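Local coordinates for inositol monophosphatase family protein (Staphylococcus aureus subsp. aureus MSSA476, PDB 4I3Y), which probably hydrolyses inositol monophosphates to free inositol and phosphate in a magnesium-dependent, lithium-inhibited reaction, at residues G204-I216 / I238-N250. Sequence-based numbering, arbitrary orientation.
Sequences GAHINTNPKPWDI and IDHLKGAPFIISN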
loop_
_atom_site.group_PDB
_atom_site.type_symbol
_atom_site.label_atom_id
_atom_site.label_comp_id
_atom_site.label_asym_id
_atom_site.label_seq_id
_atom_site.Cartn_x
_atom_site.Cartn_y
_atom_site.Cartn_z
ATOM N N GLY A 204 7.153 7.823 8.611
ATOM C CA GLY A 204 7.946 8.966 9.072
ATOM C C GLY A 204 8.003 10.072 8.062
ATOM O O GLY A 204 7.973 11.252 8.456
ATOM N N ALA A 205 8.044 9.732 6.770
ATOM C CA ALA A 205 8.242 10.753 5.748
ATOM C C ALA A 205 7.900 10.185 4.385
ATOM O O ALA A 205 7.907 8.961 4.202
ATOM C CB ALA A 205 9.690 11.325 5.791
ATOM N N HIS A 206 7.508 11.081 3.467
ATOM C CA HIS A 206 7.281 10.756 2.079
ATOM C C HIS A 206 8.043 11.787 1.274
ATOM O O HIS A 206 7.986 13.010 1.545
ATOM C CB HIS A 206 5.787 10.769 1.636
ATOM C CG HIS A 206 5.606 10.601 0.146
ATOM N ND1 HIS A 206 5.977 9.453 -0.522
ATOM C CD2 HIS A 206 5.051 11.411 -0.796
ATOM C CE1 HIS A 206 5.726 9.586 -1.814
ATOM N NE2 HIS A 206 5.168 10.769 -2.010
ATOM N N ILE A 207 8.769 11.307 0.287
ATOM C CA ILE A 207 9.550 12.236 -0.585
ATOM C C ILE A 207 9.040 12.084 -1.998
ATOM O O ILE A 207 8.794 10.927 -2.434
ATOM C CB ILE A 207 11.027 11.794 -0.629
ATOM C CG1 ILE A 207 11.668 11.964 0.757
ATOM C CG2 ILE A 207 11.806 12.514 -1.732
ATOM C CD1 ILE A 207 12.860 11.023 0.943
ATOM N N ASN A 208 8.869 13.212 -2.709
ATOM C CA ASN A 208 8.629 13.243 -4.189
ATOM C C ASN A 208 9.570 14.341 -4.786
ATOM O O ASN A 208 9.423 15.557 -4.481
ATOM C CB ASN A 208 7.142 13.476 -4.583
ATOM C CG ASN A 208 6.901 13.431 -6.120
ATOM O OD1 ASN A 208 7.733 13.896 -6.935
ATOM N ND2 ASN A 208 5.725 12.909 -6.520
ATOM N N THR A 209 10.557 13.884 -5.558
ATOM C CA THR A 209 11.639 14.777 -6.032
ATOM C C THR A 209 11.236 15.607 -7.233
ATOM O O THR A 209 12.025 16.354 -7.747
ATOM C CB THR A 209 12.935 14.044 -6.454
ATOM O OG1 THR A 209 12.619 13.127 -7.510
ATOM C CG2 THR A 209 13.506 13.329 -5.308
ATOM N N ASN A 210 10.015 15.453 -7.704
ATOM C CA ASN A 210 9.566 16.282 -8.779
ATOM C C ASN A 210 8.041 16.339 -8.898
ATOM O O ASN A 210 7.502 15.970 -9.947
ATOM C CB ASN A 210 10.226 15.804 -10.074
ATOM C CG ASN A 210 9.917 16.709 -11.252
ATOM O OD1 ASN A 210 9.761 16.232 -12.396
ATOM N ND2 ASN A 210 9.810 18.022 -10.992
ATOM N N PRO A 211 7.342 16.795 -7.833
ATOM C CA PRO A 211 5.892 16.846 -7.949
ATOM C C PRO A 211 5.379 18.078 -8.708
ATOM O O PRO A 211 6.017 19.143 -8.680
ATOM C CB PRO A 211 5.434 16.987 -6.496
ATOM C CG PRO A 211 6.523 17.781 -5.834
ATOM C CD PRO A 211 7.803 17.350 -6.540
ATOM N N LYS A 212 4.181 17.959 -9.256
ATOM C CA LYS A 212 3.461 19.101 -9.810
ATOM C C LYS A 212 2.686 19.772 -8.704
ATOM O O LYS A 212 2.487 19.164 -7.646
ATOM C CB LYS A 212 2.507 18.627 -10.879
ATOM C CG LYS A 212 3.284 18.021 -12.042
ATOM C CD LYS A 212 3.929 19.083 -12.937
ATOM C CE LYS A 212 5.298 18.705 -13.511
ATOM N NZ LYS A 212 5.666 17.269 -13.264
ATOM N N PRO A 213 2.205 21.006 -8.952
ATOM C CA PRO A 213 1.441 21.748 -7.948
ATOM C C PRO A 213 0.263 20.900 -7.354
ATOM O O PRO A 213 0.071 20.902 -6.120
ATOM C CB PRO A 213 0.895 22.950 -8.760
ATOM C CG PRO A 213 2.012 23.216 -9.725
ATOM C CD PRO A 213 2.512 21.841 -10.144
ATOM N N TRP A 214 -0.469 20.217 -8.238
ATOM C CA TRP A 214 -1.681 19.458 -7.876
ATOM C C TRP A 214 -1.358 18.178 -7.062
ATOM O O TRP A 214 -2.192 17.757 -6.284
ATOM C CB TRP A 214 -2.530 19.143 -9.120
ATOM C CG TRP A 214 -1.690 18.649 -10.283
ATOM C CD1 TRP A 214 -1.182 17.383 -10.433
ATOM C CD2 TRP A 214 -1.211 19.412 -11.407
ATOM N NE1 TRP A 214 -0.455 17.304 -11.595
ATOM C CE2 TRP A 214 -0.472 18.525 -12.226
ATOM C CE3 TRP A 214 -1.386 20.742 -11.827
ATOM C CZ2 TRP A 214 0.127 18.919 -13.451
ATOM C CZ3 TRP A 214 -0.774 21.148 -13.045
ATOM C CH2 TRP A 214 -0.029 20.248 -13.837
ATOM N N ASP A 215 -0.161 17.583 -7.235
ATOM C CA ASP A 215 0.208 16.367 -6.438
ATOM C C ASP A 215 0.396 16.673 -4.942
ATOM O O ASP A 215 0.295 15.770 -4.100
ATOM C CB ASP A 215 1.520 15.723 -6.946
ATOM C CG ASP A 215 1.482 15.362 -8.400
ATOM O OD1 ASP A 215 0.533 14.685 -8.889
ATOM O OD2 ASP A 215 2.461 15.774 -9.071
ATOM N N ILE A 216 0.707 17.931 -4.615
ATOM C CA ILE A 216 0.990 18.348 -3.232
ATOM C C ILE A 216 0.060 19.409 -2.629
ATOM O O ILE A 216 0.271 19.845 -1.497
ATOM C CB ILE A 216 2.470 18.811 -3.083
ATOM C CG1 ILE A 216 2.823 20.029 -4.001
ATOM C CG2 ILE A 216 3.392 17.639 -3.445
ATOM C CD1 ILE A 216 4.120 20.712 -3.561
ATOM N N ILE A 238 7.736 25.853 -0.035
ATOM C CA ILE A 238 7.401 25.518 -1.398
ATOM C C ILE A 238 6.389 26.487 -1.925
ATOM O O ILE A 238 5.390 26.800 -1.261
ATOM C CB ILE A 238 6.753 24.096 -1.473
ATOM C CG1 ILE A 238 7.671 23.059 -0.799
ATOM C CG2 ILE A 238 6.391 23.733 -2.904
ATOM C CD1 ILE A 238 6.950 21.845 -0.267
ATOM N N ASP A 239 6.603 26.922 -3.157
ATOM C CA ASP A 239 5.585 27.679 -3.835
ATOM C C ASP A 239 4.430 26.746 -4.249
ATOM O O ASP A 239 4.581 25.903 -5.136
ATOM C CB ASP A 239 6.220 28.266 -5.090
ATOM C CG ASP A 239 5.351 29.317 -5.756
ATOM O OD1 ASP A 239 4.123 29.455 -5.468
ATOM O OD2 ASP A 239 5.905 29.969 -6.639
ATOM N N HIS A 240 3.246 26.941 -3.682
ATOM C CA HIS A 240 2.095 26.094 -4.101
ATOM C C HIS A 240 1.737 26.281 -5.564
ATOM O O HIS A 240 1.055 25.444 -6.176
ATOM C CB HIS A 240 0.854 26.361 -3.230
ATOM C CG HIS A 240 0.243 27.730 -3.438
ATOM N ND1 HIS A 240 0.766 28.876 -2.884
ATOM C CD2 HIS A 240 -0.853 28.122 -4.135
ATOM C CE1 HIS A 240 0.027 29.922 -3.238
ATOM N NE2 HIS A 240 -0.984 29.486 -3.973
ATOM N N LEU A 241 2.115 27.410 -6.142
ATOM C CA LEU A 241 1.816 27.628 -7.583
ATOM C C LEU A 241 2.731 26.838 -8.520
ATOM O O LEU A 241 2.398 26.569 -9.659
ATOM C CB LEU A 241 1.905 29.121 -7.904
ATOM C CG LEU A 241 0.674 30.029 -7.939
ATOM C CD1 LEU A 241 -0.544 29.484 -7.190
ATOM C CD2 LEU A 241 1.006 31.470 -7.550
ATOM N N LYS A 242 3.897 26.454 -8.049
ATOM C CA LYS A 242 4.882 25.765 -8.929
ATOM C C LYS A 242 5.335 24.427 -8.368
ATOM O O LYS A 242 5.227 24.138 -7.177
ATOM C CB LYS A 242 6.116 26.646 -9.136
ATOM C CG LYS A 242 5.809 28.074 -9.487
ATOM C CD LYS A 242 5.047 28.088 -10.798
ATOM C CE LYS A 242 4.861 29.499 -11.360
ATOM N NZ LYS A 242 4.674 29.393 -12.847
ATOM N N GLY A 243 5.876 23.568 -9.174
ATOM C CA GLY A 243 6.546 22.425 -8.459
ATOM C C GLY A 243 7.448 22.833 -7.263
ATOM O O GLY A 243 7.708 24.004 -7.056
ATOM N N ALA A 244 7.873 21.875 -6.443
ATOM C CA ALA A 244 9.321 21.780 -6.107
ATOM C C ALA A 244 9.592 20.387 -5.560
ATOM O O ALA A 244 8.656 19.769 -5.011
ATOM C CB ALA A 244 9.767 22.850 -5.102
ATOM N N PRO A 245 10.855 19.890 -5.676
ATOM C CA PRO A 245 11.203 18.679 -4.982
ATOM C C PRO A 245 10.780 18.850 -3.518
ATOM O O PRO A 245 11.017 19.918 -2.936
ATOM C CB PRO A 245 12.752 18.647 -5.132
ATOM C CG PRO A 245 12.999 19.301 -6.485
ATOM C CD PRO A 245 12.024 20.451 -6.392
ATOM N N PHE A 246 10.137 17.843 -2.936
ATOM C CA PHE A 246 9.496 18.046 -1.656
ATOM C C PHE A 246 9.542 16.860 -0.761
ATOM O O PHE A 246 9.677 15.730 -1.212
ATOM C CB PHE A 246 8.011 18.570 -1.830
ATOM C CG PHE A 246 6.925 17.588 -1.419
ATOM C CD1 PHE A 246 5.968 17.953 -0.458
ATOM C CD2 PHE A 246 6.838 16.285 -1.973
ATOM C CE1 PHE A 246 4.975 17.050 -0.056
ATOM C CE2 PHE A 246 5.831 15.402 -1.590
ATOM C CZ PHE A 246 4.919 15.755 -0.612
ATOM N N ILE A 247 9.448 17.141 0.544
ATOM C CA ILE A 247 9.271 16.150 1.558
ATOM C C ILE A 247 8.070 16.554 2.434
ATOM O O ILE A 247 7.887 17.721 2.730
ATOM C CB ILE A 247 10.541 16.015 2.447
ATOM C CG1 ILE A 247 10.285 15.011 3.582
ATOM C CG2 ILE A 247 10.969 17.403 3.000
ATOM C CD1 ILE A 247 11.549 14.470 4.288
ATOM N N ILE A 248 7.197 15.617 2.759
ATOM C CA ILE A 248 6.316 15.784 3.947
ATOM C C ILE A 248 6.810 14.811 5.038
ATOM O O ILE A 248 7.021 13.621 4.753
ATOM C CB ILE A 248 4.821 15.615 3.610
ATOM C CG1 ILE A 248 3.978 15.916 4.871
ATOM C CG2 ILE A 248 4.560 14.247 2.934
ATOM C CD1 ILE A 248 2.517 16.068 4.506
ATOM N N SER A 249 7.035 15.306 6.265
ATOM C CA SER A 249 7.690 14.491 7.291
ATOM C C SER A 249 7.204 14.754 8.674
ATOM O O SER A 249 6.815 15.881 9.039
ATOM C CB SER A 249 9.223 14.737 7.249
ATOM O OG SER A 249 9.864 14.253 8.418
ATOM N N ASN A 250 7.188 13.710 9.474
ATOM C CA ASN A 250 7.141 13.871 10.921
ATOM C C ASN A 250 8.240 14.890 11.392
ATOM O O ASN A 250 9.333 14.895 10.824
ATOM C CB ASN A 250 7.394 12.501 11.552
ATOM C CG ASN A 250 7.060 12.464 13.040
ATOM O OD1 ASN A 250 7.821 12.975 13.875
ATOM N ND2 ASN A 250 5.929 11.809 13.378
HETATM O O HOH W 1 0.739 23.136 -4.508
#
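Ile216 sets its CG2 methyl squarely over one face of the Phe246 ring: CG2 lies 3.6 Å from the ring centroid and 8° off the ring normal, a CH-pi contact. With CG1 of Ile216 between the backbone N and the carbonyl carbon (chi1 60°), CG2 lies anti to the carbonyl carbon, from where it meets the ring, while CD1 reaches Ile238 CG2, tip to tip, at 3.8 Å. The other face of the phenyl carries the backbone N of Ile248 near its rim, Asn208 O lies at the edge in the ring plane, and Asn208 CB packs 3.8 Å from Phe246 CE2.

Strands 205-208 and 246-249 run antiparallel, at 170°, with their axes 4.7 Å apart. His206 with Ile248 and Asn208 with Phe246 are hydrogen-bonded pairs, each joined by two backbone bonds; Ala205 with Ser249 and Ile207 with Ile247 are the non-hydrogen-bonded ones. These are neighbouring strands of the five-stranded mixed sheet in the layered alpha/beta fold of the inositol monophosphatase family. Past Asn208 the chain turns on an Asx turn, in which Asn208 OD1 accepts from Asn210 N at 2.9 Å, in the carbonyl plane. Pro213 CG then rests 3.4 Å from Leu241 O, and one water donates to both Pro213 O and His240 O, bridging the two segments.

Further out, Met230 of strand 229-232 touches both Ile216 and Phe246, Ser164 hydrogen-bonds His206 ND1, and Asp215, whose OD2 accepts from Lys212 N, lies close to Asp94, a magnesium ligand.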